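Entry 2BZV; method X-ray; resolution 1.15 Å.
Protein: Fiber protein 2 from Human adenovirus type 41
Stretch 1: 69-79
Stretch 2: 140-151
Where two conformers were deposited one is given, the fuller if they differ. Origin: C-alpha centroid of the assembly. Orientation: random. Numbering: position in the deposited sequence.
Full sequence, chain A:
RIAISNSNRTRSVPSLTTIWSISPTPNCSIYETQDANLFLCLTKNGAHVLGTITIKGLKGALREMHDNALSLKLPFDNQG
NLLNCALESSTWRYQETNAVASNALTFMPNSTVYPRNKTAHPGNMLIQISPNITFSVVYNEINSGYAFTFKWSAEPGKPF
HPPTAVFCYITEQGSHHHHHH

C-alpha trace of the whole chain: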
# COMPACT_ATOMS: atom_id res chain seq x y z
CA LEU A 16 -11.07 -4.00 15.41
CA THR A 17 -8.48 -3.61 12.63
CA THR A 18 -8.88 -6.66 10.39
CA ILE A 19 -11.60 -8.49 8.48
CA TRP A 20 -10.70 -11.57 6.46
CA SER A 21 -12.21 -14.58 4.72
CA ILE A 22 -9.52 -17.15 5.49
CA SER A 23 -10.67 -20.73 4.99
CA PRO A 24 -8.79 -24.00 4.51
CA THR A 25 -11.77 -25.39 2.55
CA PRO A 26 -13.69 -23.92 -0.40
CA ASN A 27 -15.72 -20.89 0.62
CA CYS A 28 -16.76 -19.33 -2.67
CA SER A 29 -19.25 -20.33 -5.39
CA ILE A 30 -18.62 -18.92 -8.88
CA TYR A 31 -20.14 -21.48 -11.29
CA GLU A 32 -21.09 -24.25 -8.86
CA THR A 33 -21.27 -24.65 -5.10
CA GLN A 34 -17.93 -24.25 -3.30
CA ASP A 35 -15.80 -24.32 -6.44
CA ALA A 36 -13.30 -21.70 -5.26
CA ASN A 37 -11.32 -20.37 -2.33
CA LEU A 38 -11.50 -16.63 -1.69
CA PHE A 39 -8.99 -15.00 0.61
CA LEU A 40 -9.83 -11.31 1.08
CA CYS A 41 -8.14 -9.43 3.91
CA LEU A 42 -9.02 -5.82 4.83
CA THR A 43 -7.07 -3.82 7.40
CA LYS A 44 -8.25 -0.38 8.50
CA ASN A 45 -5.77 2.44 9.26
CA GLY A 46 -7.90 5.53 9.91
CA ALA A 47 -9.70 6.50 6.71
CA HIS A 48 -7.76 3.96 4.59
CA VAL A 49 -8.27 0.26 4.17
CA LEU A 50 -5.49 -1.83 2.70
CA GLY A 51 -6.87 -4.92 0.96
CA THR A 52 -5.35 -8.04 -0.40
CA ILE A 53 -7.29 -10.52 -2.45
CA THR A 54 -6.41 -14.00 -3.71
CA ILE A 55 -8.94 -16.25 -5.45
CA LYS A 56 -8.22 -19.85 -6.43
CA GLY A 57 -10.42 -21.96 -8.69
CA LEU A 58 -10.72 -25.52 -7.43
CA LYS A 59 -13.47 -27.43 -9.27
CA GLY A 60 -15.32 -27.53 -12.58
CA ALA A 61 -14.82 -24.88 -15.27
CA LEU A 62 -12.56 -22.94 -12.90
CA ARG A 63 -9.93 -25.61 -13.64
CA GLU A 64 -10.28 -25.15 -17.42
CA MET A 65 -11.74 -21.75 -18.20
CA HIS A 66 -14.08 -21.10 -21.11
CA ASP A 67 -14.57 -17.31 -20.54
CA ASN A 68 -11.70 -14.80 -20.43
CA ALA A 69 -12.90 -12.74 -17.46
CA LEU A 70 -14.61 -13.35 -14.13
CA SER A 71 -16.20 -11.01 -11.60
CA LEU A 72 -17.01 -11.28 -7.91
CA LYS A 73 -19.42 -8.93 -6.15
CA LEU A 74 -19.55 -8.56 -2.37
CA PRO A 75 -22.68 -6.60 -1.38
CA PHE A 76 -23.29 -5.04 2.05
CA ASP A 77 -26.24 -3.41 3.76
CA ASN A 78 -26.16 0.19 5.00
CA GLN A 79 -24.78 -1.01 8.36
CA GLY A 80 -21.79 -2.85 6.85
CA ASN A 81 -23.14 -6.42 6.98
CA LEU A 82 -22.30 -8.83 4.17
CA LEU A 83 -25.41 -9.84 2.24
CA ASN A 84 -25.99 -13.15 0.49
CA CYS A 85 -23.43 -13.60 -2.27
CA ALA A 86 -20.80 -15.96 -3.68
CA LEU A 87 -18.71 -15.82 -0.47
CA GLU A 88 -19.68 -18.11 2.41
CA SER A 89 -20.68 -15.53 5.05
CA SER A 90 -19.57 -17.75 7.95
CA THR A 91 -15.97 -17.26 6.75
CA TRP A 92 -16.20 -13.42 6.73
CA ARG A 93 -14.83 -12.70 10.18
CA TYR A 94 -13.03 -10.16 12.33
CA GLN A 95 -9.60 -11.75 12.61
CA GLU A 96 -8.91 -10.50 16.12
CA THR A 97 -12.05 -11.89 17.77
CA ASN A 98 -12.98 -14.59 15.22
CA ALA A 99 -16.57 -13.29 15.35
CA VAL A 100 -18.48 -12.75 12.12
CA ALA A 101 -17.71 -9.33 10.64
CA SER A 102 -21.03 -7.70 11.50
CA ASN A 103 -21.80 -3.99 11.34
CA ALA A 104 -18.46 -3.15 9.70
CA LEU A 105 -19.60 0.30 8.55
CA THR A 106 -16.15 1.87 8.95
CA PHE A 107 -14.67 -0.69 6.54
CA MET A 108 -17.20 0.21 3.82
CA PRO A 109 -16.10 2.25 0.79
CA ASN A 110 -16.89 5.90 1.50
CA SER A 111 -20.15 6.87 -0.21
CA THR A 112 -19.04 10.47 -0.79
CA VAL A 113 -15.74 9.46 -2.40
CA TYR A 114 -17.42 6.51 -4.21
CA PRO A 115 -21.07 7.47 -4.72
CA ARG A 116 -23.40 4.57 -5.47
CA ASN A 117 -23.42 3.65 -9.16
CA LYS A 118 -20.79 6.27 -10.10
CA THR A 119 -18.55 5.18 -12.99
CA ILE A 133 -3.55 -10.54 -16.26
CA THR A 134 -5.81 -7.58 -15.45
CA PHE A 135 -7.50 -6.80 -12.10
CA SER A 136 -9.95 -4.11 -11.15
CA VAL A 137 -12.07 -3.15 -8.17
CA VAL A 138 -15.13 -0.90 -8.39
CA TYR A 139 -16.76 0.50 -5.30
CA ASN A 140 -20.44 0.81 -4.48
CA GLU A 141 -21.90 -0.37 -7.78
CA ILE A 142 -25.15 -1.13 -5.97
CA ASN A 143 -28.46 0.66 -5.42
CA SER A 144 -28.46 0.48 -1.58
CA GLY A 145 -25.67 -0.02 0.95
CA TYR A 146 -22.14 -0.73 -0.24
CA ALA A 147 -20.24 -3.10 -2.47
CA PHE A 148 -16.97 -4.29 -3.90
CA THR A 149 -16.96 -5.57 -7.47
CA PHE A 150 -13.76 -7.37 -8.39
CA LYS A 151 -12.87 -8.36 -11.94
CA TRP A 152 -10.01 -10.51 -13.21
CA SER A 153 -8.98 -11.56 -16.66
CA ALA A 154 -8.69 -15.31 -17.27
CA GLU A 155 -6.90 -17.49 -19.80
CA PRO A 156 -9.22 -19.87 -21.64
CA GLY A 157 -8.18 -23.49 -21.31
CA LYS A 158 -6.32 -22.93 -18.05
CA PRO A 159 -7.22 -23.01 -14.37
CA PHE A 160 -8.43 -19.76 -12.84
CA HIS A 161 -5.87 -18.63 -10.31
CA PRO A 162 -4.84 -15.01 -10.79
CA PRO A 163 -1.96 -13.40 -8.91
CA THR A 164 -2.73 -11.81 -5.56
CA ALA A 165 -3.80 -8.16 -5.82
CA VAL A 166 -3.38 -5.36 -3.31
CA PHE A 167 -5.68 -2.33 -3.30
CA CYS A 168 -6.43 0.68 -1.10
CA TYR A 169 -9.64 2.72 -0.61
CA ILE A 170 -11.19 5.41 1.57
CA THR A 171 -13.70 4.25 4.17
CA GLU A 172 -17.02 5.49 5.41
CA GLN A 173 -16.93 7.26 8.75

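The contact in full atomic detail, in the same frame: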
# COMPACT_ATOMS: atom_id res chain seq x y z
N ALA A 69 -12.81 -13.67 -18.58
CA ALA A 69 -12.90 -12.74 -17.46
C ALA A 69 -13.93 -13.27 -16.48
O ALA A 69 -14.88 -13.97 -16.87
CB ALA A 69 -13.29 -11.35 -17.93
N LEU A 70 -13.75 -12.89 -15.22
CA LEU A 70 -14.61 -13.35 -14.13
C LEU A 70 -14.75 -12.22 -13.14
O LEU A 70 -13.77 -11.52 -12.86
CB LEU A 70 -13.91 -14.52 -13.48
CG LEU A 70 -14.54 -15.33 -12.38
CD1 LEU A 70 -14.00 -16.76 -12.43
CD2 LEU A 70 -14.24 -14.74 -11.01
N SER A 71 -15.96 -12.04 -12.61
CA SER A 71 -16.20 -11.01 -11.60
C SER A 71 -16.72 -11.62 -10.31
O SER A 71 -17.29 -12.72 -10.28
CB SER A 71 -17.24 -10.01 -12.09
OG SER A 71 -18.50 -10.66 -12.15
N LEU A 72 -16.51 -10.90 -9.22
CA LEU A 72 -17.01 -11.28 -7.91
C LEU A 72 -17.55 -10.03 -7.25
O LEU A 72 -16.80 -9.07 -7.07
CB LEU A 72 -15.89 -11.87 -7.04
CG LEU A 72 -16.23 -12.08 -5.55
CD1 LEU A 72 -17.27 -13.18 -5.42
CD2 LEU A 72 -14.96 -12.39 -4.74
N LYS A 73 -18.81 -10.05 -6.84
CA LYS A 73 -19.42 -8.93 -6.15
C LYS A 73 -19.70 -9.28 -4.70
O LYS A 73 -20.34 -10.31 -4.42
CB LYS A 73 -20.72 -8.51 -6.86
CG LYS A 73 -21.30 -7.25 -6.28
CD LYS A 73 -22.42 -6.77 -7.18
CE LYS A 73 -22.94 -5.46 -6.62
NZ LYS A 73 -24.09 -4.98 -7.45
N LEU A 74 -19.26 -8.42 -3.80
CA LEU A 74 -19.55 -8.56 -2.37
C LEU A 74 -20.44 -7.38 -1.98
O LEU A 74 -19.98 -6.24 -1.92
CB LEU A 74 -18.28 -8.56 -1.52
CG LEU A 74 -17.26 -9.65 -1.87
CD1 LEU A 74 -16.08 -9.55 -0.93
CD2 LEU A 74 -17.86 -11.05 -1.79
N PRO A 75 -21.74 -7.65 -1.76
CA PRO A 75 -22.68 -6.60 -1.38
C PRO A 75 -22.86 -6.50 0.12
O PRO A 75 -22.82 -7.53 0.82
CB PRO A 75 -23.98 -7.10 -2.03
CG PRO A 75 -23.90 -8.60 -1.90
CD PRO A 75 -22.42 -8.94 -1.93
N PHE A 76 -23.09 -5.29 0.61
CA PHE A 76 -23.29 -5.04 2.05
C PHE A 76 -24.52 -4.16 2.25
O PHE A 76 -24.85 -3.35 1.39
CB PHE A 76 -22.08 -4.32 2.66
CG PHE A 76 -20.78 -5.09 2.51
CD1 PHE A 76 -20.31 -5.90 3.53
CD2 PHE A 76 -20.05 -5.00 1.34
CE1 PHE A 76 -19.13 -6.62 3.36
CE2 PHE A 76 -18.87 -5.70 1.17
CZ PHE A 76 -18.41 -6.51 2.18
N ASP A 77 -25.16 -4.32 3.40
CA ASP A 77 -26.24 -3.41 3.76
C ASP A 77 -25.68 -2.08 4.27
O ASP A 77 -24.45 -1.90 4.37
CB ASP A 77 -27.24 -4.08 4.72
CG ASP A 77 -26.70 -4.34 6.12
OD1 ASP A 77 -25.65 -3.78 6.50
OD2 ASP A 77 -27.37 -5.10 6.86
N ASN A 78 -26.56 -1.15 4.59
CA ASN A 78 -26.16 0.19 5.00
C ASN A 78 -25.47 0.23 6.37
O ASN A 78 -24.96 1.28 6.76
CB ASN A 78 -27.38 1.13 4.99
CG ASN A 78 -27.67 1.68 3.59
OD1 ASN A 78 -26.79 2.26 2.94
ND2 ASN A 78 -28.93 1.53 3.16
N GLN A 79 -25.46 -0.90 7.07
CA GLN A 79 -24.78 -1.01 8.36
C GLN A 79 -23.44 -1.73 8.24
O GLN A 79 -22.72 -1.87 9.23
CB GLN A 79 -25.66 -1.74 9.38
CG GLN A 79 -26.85 -0.92 9.90
CD GLN A 79 -27.98 -0.76 8.91
OE1 GLN A 79 -28.46 -1.71 8.30
NE2 GLN A 79 -28.44 0.49 8.77
N ASN A 140 -19.07 0.36 -4.64
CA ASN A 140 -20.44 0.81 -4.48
C ASN A 140 -21.27 0.80 -5.76
O ASN A 140 -22.14 1.66 -5.93
CB ASN A 140 -20.47 2.17 -3.77
CG ASN A 140 -19.91 2.08 -2.36
OD1 ASN A 140 -19.88 1.01 -1.76
ND2 ASN A 140 -19.49 3.22 -1.82
N GLU A 141 -21.04 -0.18 -6.62
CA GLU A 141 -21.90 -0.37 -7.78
C GLU A 141 -23.11 -1.18 -7.32
O GLU A 141 -23.19 -2.39 -7.53
CB GLU A 141 -21.14 -1.09 -8.89
CG GLU A 141 -21.88 -1.08 -10.22
CD GLU A 141 -21.05 -1.74 -11.30
OE1 GLU A 141 -20.14 -1.08 -11.84
OE2 GLU A 141 -21.32 -2.92 -11.60
N ILE A 142 -24.03 -0.48 -6.66
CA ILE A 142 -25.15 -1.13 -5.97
C ILE A 142 -26.16 -0.03 -5.67
O ILE A 142 -25.77 1.13 -5.51
CB ILE A 142 -24.66 -1.88 -4.69
CG1 ILE A 142 -25.73 -2.82 -4.13
CG2 ILE A 142 -24.15 -0.87 -3.64
CD1 ILE A 142 -25.15 -3.86 -3.18
N ASN A 143 -27.45 -0.37 -5.61
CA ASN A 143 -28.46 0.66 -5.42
C ASN A 143 -28.64 1.10 -3.97
O ASN A 143 -29.11 2.22 -3.73
CB ASN A 143 -29.81 0.20 -5.98
CG ASN A 143 -29.80 0.11 -7.48
OD1 ASN A 143 -29.09 0.85 -8.16
ND2 ASN A 143 -30.61 -0.80 -8.01
N SER A 144 -28.30 0.24 -3.02
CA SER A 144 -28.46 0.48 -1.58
C SER A 144 -27.20 -0.03 -0.90
O SER A 144 -26.66 -1.03 -1.37
CB SER A 144 -29.68 -0.29 -1.01
OG SER A 144 -30.91 0.14 -1.54
N GLY A 145 -26.79 0.55 0.21
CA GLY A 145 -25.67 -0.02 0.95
C GLY A 145 -24.35 0.19 0.22
O GLY A 145 -24.09 1.27 -0.33
N TYR A 146 -23.51 -0.85 0.24
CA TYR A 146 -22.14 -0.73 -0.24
C TYR A 146 -21.76 -1.97 -1.01
O TYR A 146 -22.42 -3.02 -0.88
CB TYR A 146 -21.18 -0.61 0.97
CG TYR A 146 -21.52 0.58 1.84
CD1 TYR A 146 -20.99 1.84 1.56
CD2 TYR A 146 -22.38 0.47 2.93
CE1 TYR A 146 -21.31 2.94 2.34
CE2 TYR A 146 -22.71 1.57 3.71
CZ TYR A 146 -22.17 2.81 3.41
OH TYR A 146 -22.49 3.91 4.17
N ALA A 147 -20.69 -1.90 -1.79
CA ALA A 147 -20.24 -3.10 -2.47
C ALA A 147 -18.80 -2.99 -2.91
O ALA A 147 -18.26 -1.89 -3.11
CB ALA A 147 -21.11 -3.38 -3.71
N PHE A 148 -18.19 -4.15 -3.09
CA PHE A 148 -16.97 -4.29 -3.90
C PHE A 148 -17.32 -5.15 -5.10
O PHE A 148 -17.97 -6.19 -4.95
CB PHE A 148 -15.88 -5.06 -3.16
CG PHE A 148 -15.43 -4.48 -1.87
CD1 PHE A 148 -14.59 -3.38 -1.85
CD2 PHE A 148 -15.77 -5.07 -0.68
CE1 PHE A 148 -14.14 -2.84 -0.66
CE2 PHE A 148 -15.32 -4.54 0.52
CZ PHE A 148 -14.53 -3.42 0.53
N THR A 149 -16.85 -4.73 -6.28
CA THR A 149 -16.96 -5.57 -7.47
C THR A 149 -15.55 -5.77 -8.00
O THR A 149 -14.92 -4.82 -8.45
CB THR A 149 -17.87 -4.98 -8.55
OG1 THR A 149 -19.16 -4.72 -7.96
CG2 THR A 149 -17.99 -5.94 -9.72
N PHE A 150 -15.09 -7.01 -7.92
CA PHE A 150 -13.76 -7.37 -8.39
C PHE A 150 -13.87 -7.99 -9.77
O PHE A 150 -14.82 -8.73 -10.03
CB PHE A 150 -13.16 -8.41 -7.44
CG PHE A 150 -13.01 -7.90 -6.03
CD1 PHE A 150 -12.04 -6.97 -5.70
CD2 PHE A 150 -13.87 -8.37 -5.03
CE1 PHE A 150 -11.90 -6.50 -4.40
CE2 PHE A 150 -13.74 -7.90 -3.73
CZ PHE A 150 -12.75 -6.96 -3.42
N LYS A 151 -12.90 -7.73 -10.63
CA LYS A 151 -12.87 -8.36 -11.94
C LYS A 151 -11.44 -8.77 -12.26
O LYS A 151 -10.51 -7.97 -12.08
CB LYS A 151 -13.40 -7.42 -13.03
CG LYS A 151 -13.41 -8.07 -14.43
CD LYS A 151 -13.80 -7.05 -15.49
CE LYS A 151 -13.54 -7.55 -16.91
NZ LYS A 151 -13.90 -6.52 -17.92
O HOH W 1 -27.07 -3.46 -0.25
O HOH W 2 -28.41 2.90 0.90
O HOH W 3 -24.71 3.79 5.86
O HOH W 4 -24.93 4.68 2.87

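Antiparallel strands join through a backbone ladder, but their side chains decide how the two faces are shaped, and the pairing of residues 69-76 with 146-151 in this adenovirus fiber protein illustrates both. Leu 72, Leu 74 and Phe 76 each exchange two hydrogen bonds with Phe 150, Phe 148 and Tyr 146, respectively; Leu 72 O accepts from Phe 150 N at 2.8 Å, and Leu 74 N donates to Phe 148 O at 2.8 Å.

These same six residues share one buried face, where leucines and aromatic rings interlock. Leu 74 touches two rings: its CD1 meets the edge of Phe 150 at CE2 (4.0 Å), while its CB approaches Phe 148 CD2 (4.4 Å). Phe 76 CE2 then reaches Phe 148 CD2 at 3.7 Å, the rings meeting rim to rim and almost perpendicular.

The other face carries Lys 73, Pro 75, Ala 147 and Thr 149. Small Ala 147 leaves room for the extended, all-t chain of Lys 73, whose CE passes 4.0 Å from Ala 147 CB before NZ donates to Glu 141 O at 2.7 Å. Ile 142 CD1 packs against Pro 75 CB at 3.6 Å.

Where the ladder ends, Gly 145 fits tightly: with positive phi, its ideal CB would lie 2.1 Å from Phe 76 O, a clash. Water 1 bridges Phe 76 O and Ser 144 O.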